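PDB 6EI3: proton-dependent oligopeptide transporter family protein from Xanthomonas campestris, which probably couples proton movement to the transport of small peptides across the membrane, as other POT family members do, and is captured here in an auto-inhibited state. Local coordinates for residues A[343-351]-A[408-416]; A[364-375]-A[483-494]. All blocks are in the same frame, centred on the assembly; numbering follows the deposited sequence.

Contact 1: residues A[343-351]-A[408-416]. With 78M ((2S)-2,3-dihydroxypropyl(7Z)-pentadec-7-enoate), chain N.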
loop_
_atom_site.group_PDB
_atom_site.type_symbol
_atom_site.label_atom_id
_atom_site.label_comp_id
_atom_site.label_asym_id
_atom_site.label_seq_id
_atom_site.Cartn_x
_atom_site.Cartn_y
_atom_site.Cartn_z
ATOM N N ILE A 343 17.903 -2.528 5.647
ATOM C CA ILE A 343 17.376 -3.663 6.424
ATOM C C ILE A 343 18.573 -4.296 7.231
ATOM O O ILE A 343 18.516 -4.251 8.460
ATOM C CB ILE A 343 16.553 -4.688 5.560
ATOM C CG1 ILE A 343 15.118 -4.155 5.217
ATOM C CG2 ILE A 343 16.516 -6.109 6.175
ATOM C CD1 ILE A 343 14.080 -4.118 6.322
ATOM N N PRO A 344 19.705 -4.746 6.618
ATOM C CA PRO A 344 20.803 -5.276 7.444
ATOM C C PRO A 344 21.563 -4.204 8.221
ATOM O O PRO A 344 22.110 -4.529 9.263
ATOM C CB PRO A 344 21.688 -6.010 6.441
ATOM C CG PRO A 344 21.466 -5.299 5.168
ATOM C CD PRO A 344 20.012 -4.901 5.183
ATOM N N PHE A 345 21.592 -2.932 7.758
ATOM C CA PHE A 345 22.254 -1.905 8.561
ATOM C C PHE A 345 21.508 -1.751 9.905
ATOM O O PHE A 345 22.146 -1.767 10.951
ATOM C CB PHE A 345 22.370 -0.553 7.842
ATOM C CG PHE A 345 22.872 0.558 8.737
ATOM C CD1 PHE A 345 24.229 0.689 9.018
ATOM C CD2 PHE A 345 21.992 1.495 9.275
ATOM C CE1 PHE A 345 24.694 1.723 9.841
ATOM C CE2 PHE A 345 22.459 2.527 10.099
ATOM C CZ PHE A 345 23.806 2.638 10.370
ATOM N N ASN A 346 20.176 -1.607 9.870
ATOM C CA ASN A 346 19.383 -1.475 11.097
ATOM C C ASN A 346 19.452 -2.765 11.954
ATOM O O ASN A 346 19.716 -2.677 13.148
ATOM C CB ASN A 346 17.933 -1.066 10.786
ATOM C CG ASN A 346 17.752 0.344 10.262
ATOM O OD1 ASN A 346 18.692 1.011 9.831
ATOM N ND2 ASN A 346 16.530 0.853 10.314
ATOM N N ASN A 347 19.325 -3.944 11.328
ATOM C CA ASN A 347 19.374 -5.245 12.015
ATOM C C ASN A 347 20.728 -5.628 12.614
ATOM O O ASN A 347 20.755 -6.196 13.705
ATOM C CB ASN A 347 18.888 -6.368 11.091
ATOM C CG ASN A 347 17.393 -6.401 10.893
ATOM O OD1 ASN A 347 16.629 -5.666 11.530
ATOM N ND2 ASN A 347 16.935 -7.296 10.027
ATOM N N LEU A 348 21.832 -5.347 11.907
ATOM C CA LEU A 348 23.189 -5.727 12.310
ATOM C C LEU A 348 24.002 -4.606 12.975
ATOM O O LEU A 348 24.966 -4.905 13.683
ATOM C CB LEU A 348 23.956 -6.270 11.081
ATOM C CG LEU A 348 23.787 -7.750 10.698
ATOM C CD1 LEU A 348 22.377 -8.074 10.229
ATOM C CD2 LEU A 348 24.760 -8.130 9.595
ATOM N N VAL A 349 23.650 -3.328 12.729
ATOM C CA VAL A 349 24.427 -2.206 13.278
ATOM C C VAL A 349 23.608 -1.293 14.212
ATOM O O VAL A 349 23.967 -1.178 15.382
ATOM C CB VAL A 349 25.156 -1.377 12.167
ATOM C CG1 VAL A 349 26.034 -0.281 12.768
ATOM C CG2 VAL A 349 25.974 -2.272 11.237
ATOM N N LEU A 350 22.555 -0.619 13.692
ATOM C CA LEU A 350 21.765 0.370 14.432
ATOM C C LEU A 350 20.988 -0.177 15.644
ATOM O O LEU A 350 21.110 0.410 16.715
ATOM C CB LEU A 350 20.826 1.158 13.508
ATOM C CG LEU A 350 20.086 2.356 14.132
ATOM C CD1 LEU A 350 21.055 3.388 14.705
ATOM C CD2 LEU A 350 19.164 2.991 13.134
ATOM N N TYR A 351 20.164 -1.233 15.475
ATOM C CA TYR A 351 19.385 -1.802 16.592
ATOM C C TYR A 351 20.315 -2.384 17.654
ATOM O O TYR A 351 20.218 -1.910 18.793
ATOM C CB TYR A 351 18.279 -2.790 16.153
ATOM C CG TYR A 351 17.296 -2.238 15.138
ATOM C CD1 TYR A 351 16.988 -0.879 15.094
ATOM C CD2 TYR A 351 16.642 -3.083 14.245
ATOM C CE1 TYR A 351 16.109 -0.364 14.144
ATOM C CE2 TYR A 351 15.736 -2.582 13.305
ATOM C CZ TYR A 351 15.470 -1.223 13.265
ATOM O OH TYR A 351 14.589 -0.721 12.341
ATOM N N PHE A 408 14.653 5.056 4.957
ATOM C CA PHE A 408 14.984 4.814 6.363
ATOM C C PHE A 408 13.662 4.753 7.151
ATOM O O PHE A 408 13.443 3.799 7.904
ATOM C CB PHE A 408 15.935 5.895 6.933
ATOM C CG PHE A 408 16.437 5.608 8.333
ATOM C CD1 PHE A 408 17.151 4.444 8.613
ATOM C CD2 PHE A 408 16.265 6.536 9.354
ATOM C CE1 PHE A 408 17.645 4.196 9.904
ATOM C CE2 PHE A 408 16.750 6.282 10.645
ATOM C CZ PHE A 408 17.436 5.118 10.908
ATOM N N GLY A 409 12.761 5.703 6.889
ATOM C CA GLY A 409 11.444 5.717 7.514
ATOM C C GLY A 409 10.658 4.453 7.206
ATOM O O GLY A 409 10.108 3.829 8.116
ATOM N N GLU A 410 10.652 4.035 5.927
ATOM C CA GLU A 410 9.973 2.821 5.457
ATOM C C GLU A 410 10.429 1.575 6.223
ATOM O O GLU A 410 9.585 0.838 6.720
ATOM C CB GLU A 410 10.197 2.620 3.952
ATOM C CG GLU A 410 9.597 1.321 3.434
ATOM C CD GLU A 410 10.019 0.866 2.053
ATOM O OE1 GLU A 410 10.922 1.488 1.450
ATOM O OE2 GLU A 410 9.420 -0.114 1.562
ATOM N N VAL A 411 11.755 1.352 6.319
ATOM C CA VAL A 411 12.353 0.220 7.038
ATOM C C VAL A 411 11.936 0.246 8.533
ATOM O O VAL A 411 11.657 -0.809 9.108
ATOM C CB VAL A 411 13.904 0.190 6.834
ATOM C CG1 VAL A 411 14.590 -0.713 7.844
ATOM C CG2 VAL A 411 14.265 -0.232 5.404
ATOM N N LEU A 412 11.813 1.451 9.114
ATOM C CA LEU A 412 11.411 1.635 10.509
ATOM C C LEU A 412 9.905 1.418 10.741
ATOM O O LEU A 412 9.545 0.858 11.774
ATOM C CB LEU A 412 11.804 3.027 11.020
ATOM C CG LEU A 412 13.282 3.317 11.288
ATOM C CD1 LEU A 412 13.491 4.825 11.515
ATOM C CD2 LEU A 412 13.790 2.558 12.515
ATOM N N VAL A 413 9.021 1.882 9.835
ATOM C CA VAL A 413 7.591 1.735 10.136
ATOM C C VAL A 413 6.917 0.610 9.305
ATOM O O VAL A 413 6.155 -0.183 9.871
ATOM C CB VAL A 413 6.807 3.090 10.094
ATOM C CG1 VAL A 413 6.857 3.759 8.726
ATOM C CG2 VAL A 413 5.362 2.936 10.588
ATOM N N SER A 414 7.171 0.562 7.989
ATOM C CA SER A 414 6.541 -0.402 7.086
ATOM C C SER A 414 6.963 -1.825 7.349
ATOM O O SER A 414 6.084 -2.678 7.475
ATOM C CB SER A 414 6.754 -0.019 5.624
ATOM O OG SER A 414 5.957 -0.843 4.797
ATOM N N ALA A 415 8.279 -2.080 7.499
ATOM C CA ALA A 415 8.786 -3.418 7.811
ATOM C C ALA A 415 8.386 -3.887 9.240
ATOM O O ALA A 415 8.199 -5.076 9.454
ATOM C CB ALA A 415 10.298 -3.454 7.646
ATOM N N THR A 416 8.237 -2.952 10.194
ATOM C CA THR A 416 7.870 -3.223 11.586
ATOM C C THR A 416 6.355 -3.425 11.803
ATOM O O THR A 416 5.968 -4.278 12.603
ATOM C CB THR A 416 8.345 -2.061 12.456
ATOM O OG1 THR A 416 9.711 -1.782 12.167
ATOM C CG2 THR A 416 8.177 -2.327 13.938
HETATM O O21 78M N . 26.916 -4.025 2.812
HETATM C C20 78M N . 27.736 -4.730 3.736
HETATM C C18 78M N . 28.421 -5.897 3.066
HETATM O O19 78M N . 27.453 -6.844 2.604
HETATM C C17 78M N . 29.449 -6.574 3.947
HETATM O O2 78M N . 28.713 -7.236 5.004
HETATM C C1 78M N . 28.856 -8.559 5.154
HETATM O O1 78M N . 29.567 -9.246 4.466
HETATM C C2 78M N . 28.026 -9.071 6.297
HETATM C C3 78M N . 26.597 -9.434 5.909
HETATM C C4 78M N . 25.670 -8.226 5.813
HETATM C C5 78M N . 24.245 -8.530 5.356
HETATM C C6 78M N . 24.069 -8.785 3.850
HETATM C C7 78M N . 24.251 -7.569 2.987
HETATM C C8 78M N . 23.294 -6.890 2.385
HETATM C C9 78M N . 23.468 -5.689 1.511
HETATM C C10 78M N . 22.812 -5.893 0.149
HETATM C C11 78M N . 23.112 -4.799 -0.859
HETATM C C12 78M N . 22.469 -5.021 -2.225
HETATM C C13 78M N . 22.932 -4.066 -3.318
HETATM C C15 78M N . 24.795 -3.367 -4.893
HETATM C C14 78M N . 24.281 -4.417 -3.936
HETATM O O HOH W 1 12.700 -2.327 11.218
#

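Contact 2: residues A[364-375]-A[483-494]. With 78M ((2S)-2,3-dihydroxypropyl(7Z)-pentadec-7-enoate), chain J; 78M ((2S)-2,3-dihydroxypropyl(7Z)-pentadec-7-enoate), chain C; 78M ((2S)-2,3-dihydroxypropyl(7Z)-pentadec-7-enoate), chain O.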
loop_
_atom_site.group_PDB
_atom_site.type_symbol
_atom_site.label_atom_id
_atom_site.label_comp_id
_atom_site.label_asym_id
_atom_site.label_seq_id
_atom_site.Cartn_x
_atom_site.Cartn_y
_atom_site.Cartn_z
ATOM N N LEU A 364 7.158 -0.187 18.548
ATOM C CA LEU A 364 6.391 1.064 18.547
ATOM C C LEU A 364 7.284 2.311 18.454
ATOM O O LEU A 364 6.873 3.296 17.835
ATOM C CB LEU A 364 5.420 1.129 19.736
ATOM C CG LEU A 364 4.192 0.202 19.636
ATOM C CD1 LEU A 364 3.388 0.235 20.912
ATOM C CD2 LEU A 364 3.306 0.519 18.390
ATOM N N ARG A 365 8.524 2.237 18.983
ATOM C CA ARG A 365 9.515 3.316 18.874
ATOM C C ARG A 365 10.004 3.408 17.442
ATOM O O ARG A 365 10.177 4.509 16.928
ATOM C CB ARG A 365 10.716 3.102 19.816
ATOM C CG ARG A 365 10.534 3.760 21.178
ATOM C CD ARG A 365 11.602 3.296 22.145
ATOM N NE ARG A 365 11.601 4.087 23.376
ATOM C CZ ARG A 365 12.448 3.907 24.381
ATOM N NH1 ARG A 365 13.391 2.976 24.304
ATOM N NH2 ARG A 365 12.371 4.666 25.462
ATOM N N ARG A 366 10.225 2.252 16.798
ATOM C CA ARG A 366 10.650 2.190 15.396
ATOM C C ARG A 366 9.561 2.820 14.528
ATOM O O ARG A 366 9.861 3.649 13.680
ATOM C CB ARG A 366 10.867 0.735 14.950
ATOM C CG ARG A 366 12.113 0.058 15.535
ATOM C CD ARG A 366 12.204 -1.387 15.033
ATOM N NE ARG A 366 13.031 -2.199 15.914
ATOM C CZ ARG A 366 13.398 -3.452 15.663
ATOM N NH1 ARG A 366 13.008 -4.054 14.546
ATOM N NH2 ARG A 366 14.167 -4.111 16.522
ATOM N N MET A 367 8.292 2.457 14.777
ATOM C CA MET A 367 7.178 2.961 13.990
ATOM C C MET A 367 6.995 4.478 14.117
ATOM O O MET A 367 6.902 5.147 13.088
ATOM C CB MET A 367 5.904 2.194 14.302
ATOM C CG MET A 367 5.937 0.753 13.768
ATOM S SD MET A 367 4.485 -0.179 14.291
ATOM C CE MET A 367 3.281 0.412 13.073
ATOM N N THR A 368 7.044 5.026 15.356
ATOM C CA THR A 368 6.935 6.477 15.601
ATOM C C THR A 368 8.062 7.204 14.853
ATOM O O THR A 368 7.794 8.165 14.120
ATOM C CB THR A 368 7.025 6.764 17.130
ATOM O OG1 THR A 368 6.105 5.922 17.830
ATOM C CG2 THR A 368 6.759 8.226 17.467
ATOM N N SER A 369 9.322 6.712 15.026
ATOM C CA SER A 369 10.528 7.258 14.398
ATOM C C SER A 369 10.430 7.198 12.883
ATOM O O SER A 369 10.886 8.120 12.216
ATOM C CB SER A 369 11.770 6.504 14.865
ATOM O OG SER A 369 11.936 6.577 16.273
ATOM N N GLY A 370 9.819 6.134 12.370
ATOM C CA GLY A 370 9.623 5.897 10.946
ATOM C C GLY A 370 8.714 6.916 10.289
ATOM O O GLY A 370 9.016 7.381 9.190
ATOM N N ILE A 371 7.603 7.280 10.968
ATOM C CA ILE A 371 6.659 8.278 10.441
ATOM C C ILE A 371 7.351 9.644 10.438
ATOM O O ILE A 371 7.259 10.373 9.455
ATOM C CB ILE A 371 5.336 8.295 11.236
ATOM C CG1 ILE A 371 4.682 6.892 11.268
ATOM C CG2 ILE A 371 4.360 9.371 10.701
ATOM C CD1 ILE A 371 3.552 6.760 12.326
ATOM N N ALA A 372 8.077 9.953 11.525
ATOM C CA ALA A 372 8.821 11.195 11.698
ATOM C C ALA A 372 9.890 11.381 10.589
ATOM O O ALA A 372 9.945 12.454 9.983
ATOM C CB ALA A 372 9.455 11.229 13.078
ATOM N N PHE A 373 10.680 10.322 10.280
ATOM C CA PHE A 373 11.695 10.372 9.224
ATOM C C PHE A 373 11.107 10.581 7.833
ATOM O O PHE A 373 11.735 11.267 7.022
ATOM C CB PHE A 373 12.629 9.161 9.252
ATOM C CG PHE A 373 13.833 9.395 10.136
ATOM C CD1 PHE A 373 14.921 10.135 9.679
ATOM C CD2 PHE A 373 13.876 8.888 11.428
ATOM C CE1 PHE A 373 16.030 10.364 10.503
ATOM C CE2 PHE A 373 14.993 9.100 12.243
ATOM C CZ PHE A 373 16.058 9.845 11.779
ATOM N N SER A 374 9.881 10.069 7.574
ATOM C CA SER A 374 9.208 10.297 6.295
ATOM C C SER A 374 8.853 11.813 6.214
ATOM O O SER A 374 8.970 12.407 5.148
ATOM C CB SER A 374 7.990 9.387 6.128
ATOM O OG SER A 374 6.816 9.878 6.768
ATOM N N GLY A 375 8.542 12.422 7.356
ATOM C CA GLY A 375 8.298 13.862 7.461
ATOM C C GLY A 375 9.558 14.654 7.141
ATOM O O GLY A 375 9.512 15.610 6.365
ATOM N N ALA A 483 2.857 14.342 8.307
ATOM C CA ALA A 483 3.618 13.209 8.843
ATOM C C ALA A 483 4.081 13.495 10.273
ATOM O O ALA A 483 4.018 12.603 11.116
ATOM C CB ALA A 483 4.817 12.902 7.971
ATOM N N PHE A 484 4.541 14.727 10.552
ATOM C CA PHE A 484 4.979 15.108 11.909
ATOM C C PHE A 484 3.826 15.025 12.902
ATOM O O PHE A 484 4.020 14.527 14.019
ATOM C CB PHE A 484 5.630 16.501 11.913
ATOM C CG PHE A 484 6.965 16.556 11.198
ATOM C CD1 PHE A 484 7.910 15.547 11.373
ATOM C CD2 PHE A 484 7.316 17.666 10.433
ATOM C CE1 PHE A 484 9.158 15.609 10.734
ATOM C CE2 PHE A 484 8.566 17.733 9.799
ATOM C CZ PHE A 484 9.474 16.698 9.944
ATOM N N LEU A 485 2.619 15.489 12.473
ATOM C CA LEU A 485 1.413 15.446 13.294
ATOM C C LEU A 485 1.025 13.981 13.542
ATOM O O LEU A 485 0.614 13.629 14.650
ATOM C CB LEU A 485 0.273 16.206 12.584
ATOM C CG LEU A 485 -1.060 16.362 13.332
ATOM C CD1 LEU A 485 -0.957 17.376 14.471
ATOM C CD2 LEU A 485 -2.149 16.804 12.386
ATOM N N ALA A 486 1.166 13.133 12.504
ATOM C CA ALA A 486 0.855 11.703 12.576
ATOM C C ALA A 486 1.820 11.025 13.517
ATOM O O ALA A 486 1.372 10.229 14.329
ATOM C CB ALA A 486 0.944 11.067 11.201
ATOM N N ALA A 487 3.129 11.369 13.450
ATOM C CA ALA A 487 4.166 10.813 14.329
ATOM C C ALA A 487 3.829 11.120 15.780
ATOM O O ALA A 487 3.932 10.238 16.634
ATOM C CB ALA A 487 5.522 11.404 13.985
ATOM N N LEU A 488 3.388 12.367 16.042
ATOM C CA LEU A 488 2.991 12.822 17.366
ATOM C C LEU A 488 1.768 12.036 17.856
ATOM O O LEU A 488 1.806 11.529 18.969
ATOM C CB LEU A 488 2.739 14.360 17.386
ATOM C CG LEU A 488 2.196 14.947 18.703
ATOM C CD1 LEU A 488 3.212 14.833 19.835
ATOM C CD2 LEU A 488 1.750 16.403 18.522
ATOM N N ALA A 489 0.709 11.910 17.021
ATOM C CA ALA A 489 -0.519 11.185 17.397
ATOM C C ALA A 489 -0.208 9.706 17.623
ATOM O O ALA A 489 -0.623 9.150 18.634
ATOM C CB ALA A 489 -1.595 11.361 16.337
ATOM N N PHE A 490 0.598 9.100 16.733
ATOM C CA PHE A 490 1.042 7.708 16.880
ATOM C C PHE A 490 1.768 7.506 18.224
ATOM O O PHE A 490 1.446 6.585 18.955
ATOM C CB PHE A 490 1.959 7.284 15.711
ATOM C CG PHE A 490 2.246 5.798 15.669
ATOM C CD1 PHE A 490 3.238 5.240 16.467
ATOM C CD2 PHE A 490 1.524 4.960 14.832
ATOM C CE1 PHE A 490 3.479 3.861 16.452
ATOM C CE2 PHE A 490 1.774 3.586 14.804
ATOM C CZ PHE A 490 2.758 3.047 15.609
ATOM N N GLY A 491 2.735 8.364 18.513
ATOM C CA GLY A 491 3.555 8.297 19.720
ATOM C C GLY A 491 2.774 8.389 21.009
ATOM O O GLY A 491 3.109 7.704 21.987
ATOM N N LEU A 492 1.725 9.243 21.022
ATOM C CA LEU A 492 0.884 9.415 22.211
ATOM C C LEU A 492 0.012 8.181 22.421
ATOM O O LEU A 492 -0.170 7.753 23.556
ATOM C CB LEU A 492 0.049 10.707 22.137
ATOM C CG LEU A 492 0.845 12.036 22.179
ATOM C CD1 LEU A 492 0.008 13.190 21.638
ATOM C CD2 LEU A 492 1.321 12.363 23.593
ATOM N N TYR A 493 -0.470 7.577 21.321
ATOM C CA TYR A 493 -1.254 6.342 21.374
ATOM C C TYR A 493 -0.345 5.165 21.826
ATOM O O TYR A 493 -0.726 4.407 22.716
ATOM C CB TYR A 493 -1.925 6.035 20.016
ATOM C CG TYR A 493 -2.812 4.810 20.087
ATOM C CD1 TYR A 493 -4.098 4.884 20.624
ATOM C CD2 TYR A 493 -2.328 3.553 19.729
ATOM C CE1 TYR A 493 -4.896 3.745 20.751
ATOM C CE2 TYR A 493 -3.113 2.409 19.857
ATOM C CZ TYR A 493 -4.404 2.514 20.343
ATOM O OH TYR A 493 -5.166 1.377 20.451
ATOM N N ALA A 494 0.857 5.060 21.223
ATOM C CA ALA A 494 1.885 4.053 21.511
ATOM C C ALA A 494 2.290 4.080 22.980
ATOM O O ALA A 494 2.447 3.020 23.585
ATOM C CB ALA A 494 3.104 4.267 20.619
HETATM O O21 78M J . 7.221 2.185 27.565
HETATM C C20 78M J . 6.429 2.311 26.393
HETATM C C18 78M J . 6.775 3.572 25.636
HETATM O O19 78M J . 6.615 4.708 26.493
HETATM C C17 78M J . 5.945 3.737 24.385
HETATM O O2 78M J . 6.382 4.964 23.751
HETATM C C1 78M J . 6.559 4.954 22.425
HETATM O O1 78M J . 6.471 3.967 21.741
HETATM C C2 78M J . 6.873 6.329 21.906
HETATM C C3 78M J . 7.940 6.334 20.822
HETATM C C4 78M J . 8.644 7.665 20.658
HETATM C C5 78M J . 9.917 7.547 19.842
HETATM C C6 78M J . 10.566 8.880 19.481
HETATM C C7 78M J . 11.910 8.682 18.840
HETATM C C8 78M J . 12.567 9.505 18.027
HETATM C C9 78M J . 12.137 10.860 17.530
HETATM C C10 78M J . 11.647 10.843 16.078
HETATM C C11 78M J . 12.744 10.860 15.005
HETATM C C12 78M J . 13.355 12.226 14.685
HETATM C C13 78M J . 12.392 13.244 14.086
HETATM C C15 78M J . 11.858 15.683 13.732
HETATM C C14 78M J . 12.935 14.657 14.000
HETATM O O21 78M C . 9.160 7.231 25.624
HETATM C C20 78M C . 7.851 7.662 25.273
HETATM C C18 78M C . 7.893 8.990 24.553
HETATM O O19 78M C . 8.443 9.990 25.417
HETATM C C17 78M C . 6.534 9.433 24.064
HETATM O O2 78M C . 6.797 10.644 23.314
HETATM C C1 78M C . 5.948 10.993 22.339
HETATM O O1 78M C . 4.972 10.359 22.037
HETATM C C2 78M C . 6.365 12.282 21.692
HETATM C C3 78M C . 6.125 12.345 20.190
HETATM C C4 78M C . 7.065 11.456 19.384
HETATM C C5 78M C . 7.930 12.178 18.359
HETATM C C6 78M C . 7.166 12.736 17.160
HETATM C C7 78M C . 8.054 13.393 16.149
HETATM C C8 78M C . 8.173 14.688 15.891
HETATM C C9 78M C . 7.466 15.827 16.569
HETATM C C10 78M C . 6.334 16.407 15.730
HETATM C C11 78M C . 5.532 17.494 16.438
HETATM C C12 78M C . 4.361 18.055 15.632
HETATM C C13 78M C . 4.728 19.111 14.592
HETATM C C15 78M C . 4.000 20.440 12.570
HETATM C C14 78M C . 3.569 19.554 13.716
HETATM O O21 78M O . -7.330 1.848 22.036
HETATM C C20 78M O . -8.335 1.124 21.344
HETATM C C18 78M O . -9.259 2.052 20.592
HETATM O O19 78M O . -9.872 2.974 21.496
HETATM C C17 78M O . -10.323 1.308 19.824
HETATM O O2 78M O . -10.816 2.236 18.829
HETATM C C1 78M O . -11.545 1.748 17.818
HETATM O O1 78M O . -11.956 0.616 17.766
HETATM C C2 78M O . -11.771 2.787 16.759
HETATM C C3 78M O . -11.164 2.412 15.413
HETATM C C4 78M O . -10.517 3.593 14.702
HETATM C C5 78M O . -11.181 3.997 13.396
HETATM C C6 78M O . -10.809 3.129 12.188
HETATM C C7 78M O . -9.845 3.813 11.273
HETATM C C8 78M O . -10.096 4.274 10.058
HETATM C C9 78M O . -9.115 4.964 9.155
HETATM C C10 78M O . -9.100 6.476 9.402
HETATM C C11 78M O . -7.714 7.085 9.525
HETATM C C12 78M O . -7.670 8.297 10.449
HETATM C C13 78M O . -6.282 8.849 10.746
HETATM C C15 78M O . -4.494 10.501 10.120
HETATM C C14 78M O . -5.704 9.738 9.660
#

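Contact 1: residues A[343-351]-A[408-416]
Val411 and Ile343 bury more surface here than any other residue, and they illustrate how two membrane helices can meet almost at a right angle and still make a compact side-chain contact. The axes of 343-351 and 408-416 approach to 10.6 Å and make an angle of 83°, which confines the contact to a single patch. Val411 drives its two methyl branches into that patch. With CG1 anti to the backbone N (chi1 164°), this methyl lies 3.8 Å from Ile343 CD1, while CG2 touches CG1 and CD1 of the same isoleucine, the two side chains crossing at a slant. Ile343 CD1 also reaches Ala415 CB, so one methyl bridges two successive turns of the facing helix.

The other flank of CG1 belongs to Asn346, whose ND2 is 3.5 Å away. The amide stands nearly upright against the Phe408 ring, their planes 85° apart, and its OD1 meets the rim of the ring in plane, 3.4 Å from CE1. Leu350 reaches the same rim, with CD2 3.5 Å from Phe408 CZ. Leu412 CD1, from the ring's own helix, lies over the rim of one face.

No direct hydrogen bond crosses the interface. Asn346 instead spends an N-H within its helix, ND2 donating to Tyr351 OH at 3.2 Å, and this ties the amide to the tyrosine hydroxyl. A water then links that hydroxyl to Val411 O, 2.8 Å from the water, and to Thr416 OG1, so the polar join between the helices is indirect. The arrangement is a steep crossing in the helical bundle of a major facilitator superfamily transporter, made where helix 334-357 is kinked at Pro344 and widened into a pi-type turn at 346-350.

Contact 2: residues A[364-375]-A[483-494]
Ile371 and Phe490 are reciprocal knobs, each held in a four-residue hole of the opposing helix, and they give a worked example of tight antiparallel packing. The helices 364-375 and 483-494 run 169° apart, with axes only 7.9 Å from each other. Small residues permit this closeness: Ile371 CG2 sinks between Ala483, Ala486 and Ala487 until it lies 3.3 Å from Ala483 O. Phe490, its ring carbon CG anti to the backbone N (chi1 -170°), enters among Leu364, Met367, Thr368 and Ile371. Thr368 OG1, which donates to Leu364 O, sits at the ring's edge 3.2 Å from CD1, while Met367 adds an oblique Met-aromatic contact and places CB 3.5 Å from CZ. At the far end, Gly375 CA lies over a face of Phe484, 4.2 Å from the ring centroid, in a CH-pi contact.

The lipid-facing flank is looser. Ala372 CB and Ala487 CB still meet at 4.0 Å, but beyond them the neighbours are the chains of bound monoacylglycerols. One lines Thr368, Ser369 and Ala372; a second follows Phe484, Ala487 and Gly491. Away from this flank, on another side of the helix, Tyr493 OH hydrogen-bonds O21 of a third lipid, 2.7 Å away. With no hydrogen bond between the two segments, the contact is a buried knobs-into-holes antiparallel pair with one margin against bound lipid.

Contacts 1 and 2 lie on the same side of the chain's centre, about 15 Å apart between centres, and their segments alternate along the chain. Helix 363-389 is the middle of three consecutive helices and joins them: it touches both partners of contact 1 and packs on helix 471-495 in contact 2. Arg366 NH1 is 3.3 Å from Tyr351 CE2, in a cation-pi pairing, while Leu412 CB packs 3.6 Å from Gly370 CA. Phe408 and Phe373 add an edge-to-face pair. Bound lipid marks the membrane side of both, at Pro344 and Leu348 in contact 1 and at Thr368, Ala372, Ala487 and Gly491, among others, in contact 2.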